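Local coordinates for lipopolysaccharide biosynthesis protein wbpB (Thermus thermophilus, PDB 3O9Z) that probably acts as an NAD-dependent sugar dehydrogenase in the biosynthesis of 2,3-diacetamido-2,3-dideoxy-D-mannuronic acid, with alpha-ketoglutarate bound beside the cofactor, at residues A[125-134]-A[272-283]; A[181-190]-A[287-295]. One frame throughout, in Å; residues are numbered along the deposited sequence.

Contact 1 (A[125-134]-A[272-283]). With NAD (nicotinamide-adenine-dinucleotide), chain E.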
loop_
_atom_site.group_PDB
_atom_site.type_symbol
_atom_site.label_atom_id
_atom_site.label_comp_id
_atom_site.label_asym_id
_atom_site.label_seq_id
_atom_site.Cartn_x
_atom_site.Cartn_y
_atom_site.Cartn_z
ATOM N N ARG A 125 9.495 -21.918 -21.580
ATOM C CA ARG A 125 10.498 -20.912 -22.005
ATOM C C ARG A 125 10.249 -19.524 -21.416
ATOM O O ARG A 125 9.095 -19.097 -21.243
ATOM C CB ARG A 125 10.522 -20.806 -23.519
ATOM C CG ARG A 125 11.057 -22.117 -24.202
ATOM C CD ARG A 125 12.500 -22.464 -23.836
ATOM N NE ARG A 125 13.440 -21.367 -24.090
ATOM C CZ ARG A 125 13.876 -20.979 -25.281
ATOM N NH1 ARG A 125 14.728 -19.958 -25.366
ATOM N NH2 ARG A 125 13.521 -21.616 -26.385
ATOM N N VAL A 126 11.363 -18.815 -21.245
ATOM C CA VAL A 126 11.393 -17.434 -20.746
ATOM C C VAL A 126 11.840 -16.499 -21.845
ATOM O O VAL A 126 12.962 -16.679 -22.352
ATOM C CB VAL A 126 12.362 -17.350 -19.590
ATOM C CG1 VAL A 126 12.316 -15.916 -18.986
ATOM C CG2 VAL A 126 12.036 -18.432 -18.541
ATOM N N TYR A 127 11.028 -15.489 -22.166
ATOM C CA TYR A 127 11.357 -14.432 -23.108
ATOM C C TYR A 127 11.241 -13.011 -22.585
ATOM O O TYR A 127 10.700 -12.825 -21.505
ATOM C CB TYR A 127 10.510 -14.540 -24.344
ATOM C CG TYR A 127 10.651 -15.898 -25.006
ATOM C CD1 TYR A 127 11.784 -16.187 -25.734
ATOM C CD2 TYR A 127 9.684 -16.879 -24.863
ATOM C CE1 TYR A 127 11.949 -17.422 -26.347
ATOM C CE2 TYR A 127 9.825 -18.128 -25.501
ATOM C CZ TYR A 127 10.970 -18.374 -26.237
ATOM O OH TYR A 127 11.166 -19.594 -26.862
ATOM N N THR A 128 11.843 -12.055 -23.285
ATOM C CA THR A 128 11.899 -10.685 -22.769
ATOM C C THR A 128 11.645 -9.629 -23.838
ATOM O O THR A 128 11.784 -9.827 -25.049
ATOM C CB THR A 128 13.198 -10.451 -21.963
ATOM O OG1 THR A 128 13.172 -9.222 -21.211
ATOM C CG2 THR A 128 14.372 -10.430 -22.902
ATOM N N VAL A 129 11.201 -8.453 -23.393
ATOM C CA VAL A 129 10.959 -7.324 -24.296
ATOM C C VAL A 129 12.235 -6.469 -24.395
ATOM O O VAL A 129 12.640 -5.796 -23.439
ATOM C CB VAL A 129 9.802 -6.433 -23.774
ATOM C CG1 VAL A 129 9.555 -5.203 -24.678
ATOM C CG2 VAL A 129 8.555 -7.270 -23.640
ATOM N N LEU A 130 12.866 -6.534 -25.560
ATOM C CA LEU A 130 14.029 -5.691 -25.845
ATOM C C LEU A 130 13.732 -5.008 -27.171
ATOM O O LEU A 130 14.139 -5.475 -28.235
ATOM C CB LEU A 130 15.313 -6.537 -25.963
ATOM C CG LEU A 130 15.781 -7.033 -24.598
ATOM C CD1 LEU A 130 16.658 -8.304 -24.689
ATOM C CD2 LEU A 130 16.409 -5.935 -23.768
ATOM N N GLN A 131 12.938 -3.943 -27.173
ATOM C CA GLN A 131 12.468 -3.441 -28.458
ATOM C C GLN A 131 13.547 -2.842 -29.327
ATOM O O GLN A 131 13.293 -2.656 -30.506
ATOM C CB GLN A 131 11.300 -2.465 -28.254
ATOM C CG GLN A 131 11.678 -1.085 -27.764
ATOM C CD GLN A 131 11.402 -0.840 -26.289
ATOM O OE1 GLN A 131 11.005 0.279 -25.914
ATOM N NE2 GLN A 131 11.524 -1.864 -25.458
ATOM N N LEU A 132 14.703 -2.475 -28.776
ATOM C CA LEU A 132 15.743 -1.986 -29.689
ATOM C C LEU A 132 16.158 -3.037 -30.720
ATOM O O LEU A 132 16.597 -2.696 -31.832
ATOM C CB LEU A 132 16.949 -1.453 -28.913
ATOM C CG LEU A 132 16.707 -0.193 -28.084
ATOM C CD1 LEU A 132 18.044 0.296 -27.517
ATOM C CD2 LEU A 132 16.066 0.850 -28.944
ATOM N N ARG A 133 16.008 -4.315 -30.376
ATOM C CA ARG A 133 16.387 -5.369 -31.332
ATOM C C ARG A 133 15.420 -5.495 -32.505
ATOM O O ARG A 133 15.707 -6.220 -33.469
ATOM C CB ARG A 133 16.549 -6.723 -30.643
ATOM C CG ARG A 133 17.624 -6.735 -29.587
ATOM C CD ARG A 133 17.869 -8.152 -29.121
ATOM N NE ARG A 133 18.858 -8.266 -28.066
ATOM C CZ ARG A 133 19.625 -9.333 -27.908
ATOM N NH1 ARG A 133 19.530 -10.356 -28.756
ATOM N NH2 ARG A 133 20.476 -9.397 -26.896
ATOM N N VAL A 134 14.276 -4.816 -32.438
ATOM C CA VAL A 134 13.388 -4.739 -33.595
ATOM C C VAL A 134 13.286 -3.328 -34.174
ATOM O O VAL A 134 12.474 -3.036 -35.058
ATOM C CB VAL A 134 11.987 -5.362 -33.277
ATOM C CG1 VAL A 134 12.183 -6.798 -32.808
ATOM C CG2 VAL A 134 11.251 -4.541 -32.193
ATOM N N LYS A 272 7.254 -11.579 -32.641
ATOM C CA LYS A 272 8.449 -12.410 -32.755
ATOM C C LYS A 272 8.461 -13.511 -31.722
ATOM O O LYS A 272 8.868 -14.625 -32.000
ATOM C CB LYS A 272 9.701 -11.538 -32.576
ATOM C CG LYS A 272 9.896 -10.563 -33.738
ATOM C CD LYS A 272 11.308 -9.984 -33.773
ATOM C CE LYS A 272 12.397 -11.052 -33.690
ATOM N NZ LYS A 272 12.868 -11.503 -35.041
ATOM N N THR A 273 7.977 -13.210 -30.522
ATOM C CA THR A 273 8.030 -14.165 -29.436
ATOM C C THR A 273 7.136 -15.338 -29.832
ATOM O O THR A 273 7.489 -16.497 -29.659
ATOM C CB THR A 273 7.586 -13.490 -28.118
ATOM O OG1 THR A 273 8.472 -12.364 -27.895
ATOM C CG2 THR A 273 7.703 -14.457 -26.951
ATOM N N LEU A 274 5.955 -15.021 -30.344
ATOM C CA LEU A 274 4.959 -16.065 -30.562
ATOM C C LEU A 274 5.379 -16.860 -31.788
ATOM O O LEU A 274 4.951 -17.994 -31.974
ATOM C CB LEU A 274 3.592 -15.450 -30.818
ATOM C CG LEU A 274 2.939 -14.758 -29.613
ATOM C CD1 LEU A 274 1.543 -14.398 -30.040
ATOM C CD2 LEU A 274 2.926 -15.612 -28.359
ATOM N N ALA A 275 6.215 -16.243 -32.613
ATOM C CA ALA A 275 6.711 -16.926 -33.805
ATOM C C ALA A 275 7.978 -17.721 -33.559
ATOM O O ALA A 275 8.486 -18.356 -34.479
ATOM C CB ALA A 275 6.898 -15.952 -34.942
ATOM N N GLY A 276 8.424 -17.800 -32.315
ATOM C CA GLY A 276 9.584 -18.620 -31.965
ATOM C C GLY A 276 10.875 -17.851 -32.173
ATOM O O GLY A 276 11.954 -18.430 -32.161
ATOM N N GLU A 277 10.776 -16.537 -32.319
ATOM C CA GLU A 277 11.956 -15.732 -32.616
ATOM C C GLU A 277 12.233 -14.773 -31.474
ATOM O O GLU A 277 12.849 -13.728 -31.689
ATOM C CB GLU A 277 11.712 -14.897 -33.862
ATOM C CG GLU A 277 11.605 -15.707 -35.156
ATOM C CD GLU A 277 11.209 -14.847 -36.340
ATOM O OE1 GLU A 277 11.457 -13.619 -36.333
ATOM O OE2 GLU A 277 10.617 -15.390 -37.295
ATOM N N GLY A 278 11.776 -15.146 -30.281
ATOM C CA GLY A 278 11.827 -14.252 -29.129
ATOM C C GLY A 278 13.221 -14.160 -28.548
ATOM O O GLY A 278 14.137 -14.896 -28.934
ATOM N N PHE A 279 13.392 -13.218 -27.633
ATOM C CA PHE A 279 14.667 -13.029 -26.970
ATOM C C PHE A 279 14.683 -13.753 -25.645
ATOM O O PHE A 279 14.002 -13.328 -24.697
ATOM C CB PHE A 279 14.941 -11.522 -26.813
ATOM C CG PHE A 279 14.668 -10.771 -28.075
ATOM C CD1 PHE A 279 15.403 -11.052 -29.233
ATOM C CD2 PHE A 279 13.682 -9.811 -28.136
ATOM C CE1 PHE A 279 15.131 -10.414 -30.424
ATOM C CE2 PHE A 279 13.388 -9.177 -29.335
ATOM C CZ PHE A 279 14.144 -9.464 -30.501
ATOM N N GLY A 280 15.413 -14.859 -25.573
ATOM C CA GLY A 280 15.418 -15.714 -24.414
ATOM C C GLY A 280 16.545 -15.470 -23.439
ATOM O O GLY A 280 17.219 -14.407 -23.536
ATOM N N LEU A 281 16.756 -16.377 -22.494
ATOM C CA LEU A 281 17.763 -16.253 -21.478
ATOM C C LEU A 281 19.131 -16.057 -22.121
ATOM O O LEU A 281 19.930 -15.266 -21.637
ATOM C CB LEU A 281 17.776 -17.489 -20.558
ATOM C CG LEU A 281 16.430 -17.692 -19.851
ATOM C CD1 LEU A 281 16.345 -19.066 -19.138
ATOM C CD2 LEU A 281 16.302 -16.628 -18.792
ATOM N N ASP A 282 19.421 -16.867 -23.130
ATOM C CA ASP A 282 20.748 -16.789 -23.746
ATOM C C ASP A 282 20.995 -15.414 -24.379
ATOM O O ASP A 282 22.141 -14.947 -24.347
ATOM C CB ASP A 282 20.918 -17.865 -24.819
ATOM C CG ASP A 282 20.986 -19.268 -24.236
ATOM O OD1 ASP A 282 21.157 -19.443 -23.012
ATOM O OD2 ASP A 282 20.910 -20.201 -25.061
ATOM N N GLU A 283 19.996 -14.820 -25.024
ATOM C CA GLU A 283 20.084 -13.496 -25.640
ATOM C C GLU A 283 20.222 -12.406 -24.584
ATOM O O GLU A 283 21.017 -11.480 -24.732
ATOM C CB GLU A 283 18.883 -13.201 -26.526
ATOM C CG GLU A 283 18.909 -13.931 -27.864
ATOM C CD GLU A 283 18.526 -15.404 -27.767
ATOM O OE1 GLU A 283 19.003 -16.183 -28.622
ATOM O OE2 GLU A 283 17.771 -15.821 -26.856
HETATM P PA NAD E . 5.013 1.517 -12.951
HETATM O O1A NAD E . 4.253 2.522 -13.733
HETATM O O2A NAD E . 5.590 1.824 -11.560
HETATM O O5B NAD E . 3.976 0.327 -12.884
HETATM C C5B NAD E . 4.388 -0.768 -12.114
HETATM C C4B NAD E . 3.136 -1.613 -11.775
HETATM O O4B NAD E . 3.513 -2.863 -11.141
HETATM C C3B NAD E . 2.300 -0.849 -10.712
HETATM O O3B NAD E . 0.940 -0.656 -11.151
HETATM C C2B NAD E . 2.420 -1.700 -9.435
HETATM O O2B NAD E . 1.274 -1.660 -8.573
HETATM C C1B NAD E . 2.535 -3.095 -10.119
HETATM N N9A NAD E . 3.071 -4.099 -9.162
HETATM C C8A NAD E . 3.780 -4.025 -8.002
HETATM N N7A NAD E . 3.972 -5.237 -7.487
HETATM C C5A NAD E . 3.297 -6.133 -8.279
HETATM C C6A NAD E . 3.088 -7.564 -8.257
HETATM N N6A NAD E . 3.585 -8.316 -7.227
HETATM N N1A NAD E . 2.375 -7.999 -9.289
HETATM C C2A NAD E . 1.847 -7.345 -10.315
HETATM N N3A NAD E . 2.006 -5.997 -10.342
HETATM C C4A NAD E . 2.736 -5.444 -9.367
HETATM O O3 NAD E . 6.233 0.995 -13.844
HETATM P PN NAD E . 6.391 0.802 -15.387
HETATM O O1N NAD E . 7.135 2.009 -15.957
HETATM O O2N NAD E . 5.079 0.399 -16.001
HETATM O O5D NAD E . 7.499 -0.345 -15.489
HETATM C C5D NAD E . 6.961 -1.643 -15.452
HETATM C C4D NAD E . 8.043 -2.564 -16.044
HETATM O O4D NAD E . 8.105 -2.224 -17.447
HETATM C C3D NAD E . 9.456 -2.414 -15.461
HETATM O O3D NAD E . 10.084 -3.730 -15.585
HETATM C C2D NAD E . 10.114 -1.488 -16.498
HETATM O O2D NAD E . 11.516 -1.690 -16.592
HETATM C C1D NAD E . 9.428 -1.807 -17.832
HETATM N N1N NAD E . 9.417 -0.679 -18.762
HETATM C C2N NAD E . 9.798 -0.865 -20.007
HETATM C C3N NAD E . 9.813 0.115 -20.979
HETATM C C7N NAD E . 10.344 -0.269 -22.299
HETATM O O7N NAD E . 10.347 -1.456 -22.690
HETATM N N7N NAD E . 10.682 0.758 -23.069
HETATM C C4N NAD E . 9.366 1.389 -20.604
HETATM C C5N NAD E . 8.885 1.533 -19.302
HETATM C C6N NAD E . 8.892 0.494 -18.375
HETATM O O HOH W 1 14.658 -18.520 -22.948
HETATM O O HOH W 2 16.153 -18.067 -27.286
HETATM O O HOH W 3 11.077 -11.857 -26.685
#

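Contact 2 (A[181-190]-A[287-295]). With AKG (2-oxoglutaric acid), chain F; NAD (nicotinamide-adenine-dinucleotide), chain E.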
loop_
_atom_site.group_PDB
_atom_site.type_symbol
_atom_site.label_atom_id
_atom_site.label_comp_id
_atom_site.label_asym_id
_atom_site.label_seq_id
_atom_site.Cartn_x
_atom_site.Cartn_y
_atom_site.Cartn_z
ATOM N N ALA A 181 21.775 2.146 -14.172
ATOM C CA ALA A 181 22.404 1.436 -15.296
ATOM C C ALA A 181 21.691 0.152 -15.678
ATOM O O ALA A 181 21.770 -0.285 -16.838
ATOM C CB ALA A 181 23.867 1.116 -14.951
ATOM N N THR A 182 20.877 -0.375 -14.771
ATOM C CA THR A 182 20.038 -1.517 -15.114
ATOM C C THR A 182 18.686 -1.037 -15.643
ATOM O O THR A 182 18.259 -1.396 -16.737
ATOM C CB THR A 182 19.800 -2.387 -13.890
ATOM O OG1 THR A 182 21.034 -2.999 -13.480
ATOM C CG2 THR A 182 18.814 -3.521 -14.197
ATOM N N ASN A 183 17.994 -0.249 -14.825
ATOM C CA ASN A 183 16.620 0.098 -15.142
ATOM C C ASN A 183 16.506 0.825 -16.455
ATOM O O ASN A 183 15.611 0.497 -17.205
ATOM C CB ASN A 183 16.001 0.936 -14.028
ATOM C CG ASN A 183 14.521 1.111 -14.220
ATOM O OD1 ASN A 183 13.809 0.128 -14.420
ATOM N ND2 ASN A 183 14.048 2.366 -14.253
ATOM N N ILE A 184 17.391 1.790 -16.719
ATOM C CA ILE A 184 17.340 2.463 -18.002
ATOM C C ILE A 184 18.431 1.887 -18.903
ATOM O O ILE A 184 18.173 1.589 -20.046
ATOM C CB ILE A 184 17.533 3.965 -17.814
ATOM C CG1 ILE A 184 16.505 4.526 -16.825
ATOM C CG2 ILE A 184 17.400 4.664 -19.178
ATOM C CD1 ILE A 184 15.033 4.424 -17.236
ATOM N N GLY A 185 19.626 1.714 -18.372
ATOM C CA GLY A 185 20.778 1.313 -19.207
ATOM C C GLY A 185 20.691 -0.040 -19.855
ATOM O O GLY A 185 21.333 -0.243 -20.898
ATOM N N ILE A 186 19.837 -0.936 -19.350
ATOM C CA ILE A 186 19.831 -2.277 -19.951
ATOM C C ILE A 186 19.544 -2.228 -21.440
ATOM O O ILE A 186 20.027 -3.073 -22.210
ATOM C CB ILE A 186 18.835 -3.189 -19.220
ATOM C CG1 ILE A 186 19.080 -4.656 -19.634
ATOM C CG2 ILE A 186 17.358 -2.789 -19.448
ATOM C CD1 ILE A 186 20.275 -5.222 -18.929
ATOM N N HIS A 187 18.740 -1.268 -21.900
ATOM C CA HIS A 187 18.442 -1.133 -23.310
ATOM C C HIS A 187 19.729 -1.037 -24.108
ATOM O O HIS A 187 19.861 -1.732 -25.120
ATOM C CB HIS A 187 17.603 0.124 -23.559
ATOM C CG HIS A 187 16.143 -0.032 -23.271
ATOM N ND1 HIS A 187 15.310 -0.838 -24.020
ATOM C CD2 HIS A 187 15.365 0.566 -22.337
ATOM C CE1 HIS A 187 14.075 -0.731 -23.557
ATOM N NE2 HIS A 187 14.087 0.090 -22.521
ATOM N N PHE A 188 20.596 -0.127 -23.714
ATOM C CA PHE A 188 21.800 0.046 -24.519
ATOM C C PHE A 188 22.879 -0.989 -24.216
ATOM O O PHE A 188 23.620 -1.320 -25.161
ATOM C CB PHE A 188 22.310 1.500 -24.553
ATOM C CG PHE A 188 23.022 1.962 -23.313
ATOM C CD1 PHE A 188 22.379 2.774 -22.405
ATOM C CD2 PHE A 188 24.358 1.632 -23.097
ATOM C CE1 PHE A 188 23.014 3.210 -21.272
ATOM C CE2 PHE A 188 24.995 2.070 -21.960
ATOM C CZ PHE A 188 24.306 2.852 -21.055
ATOM N N PHE A 189 23.003 -1.483 -22.980
ATOM C CA PHE A 189 23.957 -2.577 -22.735
ATOM C C PHE A 189 23.549 -3.750 -23.628
ATOM O O PHE A 189 24.407 -4.441 -24.215
ATOM C CB PHE A 189 24.149 -2.921 -21.254
ATOM C CG PHE A 189 24.813 -1.816 -20.491
ATOM C CD1 PHE A 189 26.113 -1.415 -20.785
ATOM C CD2 PHE A 189 24.139 -1.167 -19.476
ATOM C CE1 PHE A 189 26.693 -0.375 -20.086
ATOM C CE2 PHE A 189 24.743 -0.163 -18.758
ATOM C CZ PHE A 189 25.999 0.274 -19.083
ATOM N N ASP A 190 22.246 -4.011 -23.722
ATOM C CA ASP A 190 21.774 -5.088 -24.567
ATOM C C ASP A 190 21.989 -4.828 -26.053
ATOM O O ASP A 190 22.419 -5.738 -26.793
ATOM C CB ASP A 190 20.312 -5.406 -24.237
ATOM C CG ASP A 190 19.818 -6.566 -25.050
ATOM O OD1 ASP A 190 20.113 -7.712 -24.627
ATOM O OD2 ASP A 190 19.239 -6.283 -26.119
ATOM N N ALA A 287 23.846 -8.630 -21.270
ATOM C CA ALA A 287 23.608 -7.278 -20.756
ATOM C C ALA A 287 23.246 -7.258 -19.287
ATOM O O ALA A 287 23.654 -6.382 -18.564
ATOM C CB ALA A 287 22.494 -6.627 -21.570
ATOM N N ILE A 288 22.576 -8.332 -18.846
ATOM C CA ILE A 288 22.362 -8.477 -17.408
ATOM C C ILE A 288 23.631 -8.668 -16.555
ATOM O O ILE A 288 23.811 -8.101 -15.493
ATOM C CB ILE A 288 21.305 -9.594 -17.164
ATOM C CG1 ILE A 288 19.916 -9.065 -17.586
ATOM C CG2 ILE A 288 21.258 -10.000 -15.701
ATOM C CD1 ILE A 288 18.943 -10.162 -17.857
ATOM N N ARG A 289 24.583 -9.397 -17.149
ATOM C CA ARG A 289 25.867 -9.581 -16.485
ATOM C C ARG A 289 26.632 -8.258 -16.365
ATOM O O ARG A 289 27.139 -7.914 -15.314
ATOM C CB ARG A 289 26.683 -10.628 -17.249
ATOM C CG ARG A 289 28.019 -10.867 -16.601
ATOM C CD ARG A 289 28.882 -11.779 -17.493
ATOM N NE ARG A 289 29.432 -11.092 -18.678
ATOM C CZ ARG A 289 30.606 -10.479 -18.690
ATOM N NH1 ARG A 289 31.350 -10.411 -17.592
ATOM N NH2 ARG A 289 30.973 -9.862 -19.806
ATOM N N VAL A 290 26.623 -7.476 -17.450
ATOM C CA VAL A 290 27.246 -6.158 -17.424
ATOM C C VAL A 290 26.606 -5.177 -16.439
ATOM O O VAL A 290 27.249 -4.553 -15.585
ATOM C CB VAL A 290 27.223 -5.518 -18.824
ATOM C CG1 VAL A 290 27.794 -4.110 -18.775
ATOM C CG2 VAL A 290 27.992 -6.379 -19.816
ATOM N N ALA A 291 25.275 -5.115 -16.512
ATOM C CA ALA A 291 24.577 -4.238 -15.603
ATOM C C ALA A 291 24.766 -4.610 -14.139
ATOM O O ALA A 291 24.927 -3.749 -13.245
ATOM C CB ALA A 291 23.094 -4.155 -15.975
ATOM N N ALA A 292 24.765 -5.922 -13.899
ATOM C CA ALA A 292 24.961 -6.348 -12.507
ATOM C C ALA A 292 26.356 -6.014 -11.953
ATOM O O ALA A 292 26.479 -5.533 -10.814
ATOM C CB ALA A 292 24.687 -7.861 -12.393
ATOM N N LEU A 293 27.379 -6.182 -12.798
ATOM C CA LEU A 293 28.748 -5.792 -12.438
ATOM C C LEU A 293 28.822 -4.341 -12.015
ATOM O O LEU A 293 29.471 -3.964 -11.031
ATOM C CB LEU A 293 29.692 -6.002 -13.619
ATOM C CG LEU A 293 30.150 -7.389 -14.042
ATOM C CD1 LEU A 293 30.957 -7.348 -15.336
ATOM C CD2 LEU A 293 30.982 -7.955 -12.877
ATOM N N LEU A 294 28.132 -3.510 -12.802
ATOM C CA LEU A 294 28.131 -2.074 -12.582
ATOM C C LEU A 294 27.527 -1.624 -11.249
ATOM O O LEU A 294 27.738 -0.482 -10.825
ATOM C CB LEU A 294 27.423 -1.399 -13.762
ATOM C CG LEU A 294 28.250 -1.270 -15.043
ATOM C CD1 LEU A 294 27.380 -0.795 -16.223
ATOM C CD2 LEU A 294 29.421 -0.284 -14.783
ATOM N N ARG A 295 26.744 -2.474 -10.577
ATOM C CA ARG A 295 26.246 -2.067 -9.255
ATOM C C ARG A 295 27.306 -1.894 -8.189
ATOM O O ARG A 295 27.143 -1.123 -7.245
ATOM C CB ARG A 295 25.163 -3.024 -8.724
ATOM C CG ARG A 295 23.992 -3.128 -9.660
ATOM C CD ARG A 295 22.915 -4.143 -9.221
ATOM N NE ARG A 295 22.047 -4.279 -10.357
ATOM C CZ ARG A 295 21.640 -5.429 -10.887
ATOM N NH1 ARG A 295 21.935 -6.601 -10.268
ATOM N NH2 ARG A 295 20.924 -5.445 -11.987
HETATM C C1 AKG F . 11.985 2.672 -18.739
HETATM O O1 AKG F . 11.602 3.827 -18.417
HETATM O O2 AKG F . 11.970 1.735 -17.933
HETATM C C2 AKG F . 12.356 2.325 -20.094
HETATM O O5 AKG F . 12.709 1.172 -20.333
HETATM C C3 AKG F . 12.341 3.365 -21.183
HETATM C C4 AKG F . 13.753 3.937 -21.297
HETATM C C5 AKG F . 13.853 5.124 -22.234
HETATM O O3 AKG F . 13.016 6.042 -22.148
HETATM O O4 AKG F . 14.760 5.160 -23.070
HETATM P PA NAD E . 5.013 1.517 -12.951
HETATM O O1A NAD E . 4.253 2.522 -13.733
HETATM O O2A NAD E . 5.590 1.824 -11.560
HETATM O O5B NAD E . 3.976 0.327 -12.884
HETATM C C5B NAD E . 4.388 -0.768 -12.114
HETATM C C4B NAD E . 3.136 -1.613 -11.775
HETATM O O4B NAD E . 3.513 -2.863 -11.141
HETATM C C3B NAD E . 2.300 -0.849 -10.712
HETATM O O3B NAD E . 0.940 -0.656 -11.151
HETATM C C2B NAD E . 2.420 -1.700 -9.435
HETATM O O2B NAD E . 1.274 -1.660 -8.573
HETATM C C1B NAD E . 2.535 -3.095 -10.119
HETATM N N9A NAD E . 3.071 -4.099 -9.162
HETATM C C8A NAD E . 3.780 -4.025 -8.002
HETATM N N7A NAD E . 3.972 -5.237 -7.487
HETATM C C5A NAD E . 3.297 -6.133 -8.279
HETATM C C6A NAD E . 3.088 -7.564 -8.257
HETATM N N6A NAD E . 3.585 -8.316 -7.227
HETATM N N1A NAD E . 2.375 -7.999 -9.289
HETATM C C2A NAD E . 1.847 -7.345 -10.315
HETATM N N3A NAD E . 2.006 -5.997 -10.342
HETATM C C4A NAD E . 2.736 -5.444 -9.367
HETATM O O3 NAD E . 6.233 0.995 -13.844
HETATM P PN NAD E . 6.391 0.802 -15.387
HETATM O O1N NAD E . 7.135 2.009 -15.957
HETATM O O2N NAD E . 5.079 0.399 -16.001
HETATM O O5D NAD E . 7.499 -0.345 -15.489
HETATM C C5D NAD E . 6.961 -1.643 -15.452
HETATM C C4D NAD E . 8.043 -2.564 -16.044
HETATM O O4D NAD E . 8.105 -2.224 -17.447
HETATM C C3D NAD E . 9.456 -2.414 -15.461
HETATM O O3D NAD E . 10.084 -3.730 -15.585
HETATM C C2D NAD E . 10.114 -1.488 -16.498
HETATM O O2D NAD E . 11.516 -1.690 -16.592
HETATM C C1D NAD E . 9.428 -1.807 -17.832
HETATM N N1N NAD E . 9.417 -0.679 -18.762
HETATM C C2N NAD E . 9.798 -0.865 -20.007
HETATM C C3N NAD E . 9.813 0.115 -20.979
HETATM C C7N NAD E . 10.344 -0.269 -22.299
HETATM O O7N NAD E . 10.347 -1.456 -22.690
HETATM N N7N NAD E . 10.682 0.758 -23.069
HETATM C C4N NAD E . 9.366 1.389 -20.604
HETATM C C5N NAD E . 8.885 1.533 -19.302
HETATM C C6N NAD E . 8.892 0.494 -18.375
HETATM O O HOH W 4 23.190 -1.637 -12.718
HETATM O O HOH W 5 22.327 -9.206 -23.713
#

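Contact 1 (A[125-134]-A[272-283])
The F279 ring lies against R133, whose CD stands over one face, 4.0 Å from the ring centroid and 21° off its normal, a CH-pi contact. R133 can reach past the ring because its chain is extended from CG to NE (chi2 -171°, chi3 -178°). V134 CG1 meets the ring at its edge, and L130 CD1 packs against F279 CB. A second apolar patch forms where T273 CG2 sits 3.8 Å from Y127 CD2, the two side chains running past each other in opposite directions. G278 and G280 are both close to the Y127 ring, and a CB on either would clash, at G278 with Y127 CD1 and at G280 with R125 NH1. Outward, T128 N donates to F279 O at 2.9 Å. One water bridges T128 O, T273 OG1 and F279 N, T273 OG1 being also hydrogen-bonded to V269 O in its own helix; another joins R125 NH1, V126 O and L281 N, while R125 NE forms a salt bridge with E119. At the margin R133 NH2 makes a weak bond to E283 O (3.1 Å); the stronger bond of R133 is the salt bridge of NE to D190. E283 OE2 accepts from G280 N (2.9 Å) at the N-cap of helix 281-294. Residues 279-280 lie antiparallel beside 126-128, the last parallel strand of the Rossmann sheet, as a short, weakly bonded edge strand; L281 packs onto helix 109-122 and V134 onto helix 266-274.

Contact 2 (A[181-190]-A[287-295])
F189 and L294 approach from opposite directions, and L294 CD1 comes within 3.4 Å of F189 CZ, obliquely to the ring. V290 CG1 instead stands over one face of that ring, 4.2 Å from its centroid and 28° off the normal, a CH-pi contact. With CG anti to its carbonyl carbon, F189 directs its ring to these two residues, one helical turn apart. I186 reaches across by its tip: CD1 lies 3.7 Å from A287 CB and also touches I288 CG1 and A291 CB. The small A287 lets the backbones close in, its CB 3.4 Å from D190 N, although the axes of 186-190 and 287-294 are inclined at 126° and 8.9 Å apart at their closest. At the other end R295 NH2 donates to T182 OG1 (2.9 Å, 154° at the hydrogen), while its NE and NH1 bond the carbonyl oxygens of G178 and L107. A methionine in place of R295 would probably leave all three oxygens without their guanidinium partner. A water that donates to A291 O also lies 2.7 Å from T182 OG1, which is bonded to G178 O as well. Another water links A287 N to D190 OD1, of a carboxylate also salt-bridged to R133. The chemistry is therefore an apolar helix-helix interface with polar bonds at its ends, joining helix 281-294 to the helices that carry the ligand-binding N183 and H187.

Contacts 1 and 2 have centres about 17 Å apart, share helix 281-294, and alternate along the chain. Their direct junction is a salt bridge, R133 NE to D190 OD2 at 2.8 Å, with L130 CD1 packed beside D190 OD1. Both reach the bound ligands. From 125-134, Q131 pairs with the nicotinamide carboxamide through two nearly straight bonds, OE1 accepting from NAD N7N (2.9 Å) and NE2 donating to NAD O7N. From 181-190, H187 NE2 donates to the ketone oxygen O5 of 2-oxoglutarate at 2.8 Å and lies 3.5 Å from NAD N7N. Q131 NE2 and H187 CE1 pack at 3.4 Å, consistent with the carboxamide and ketoacid sites adjoining where the two domains meet.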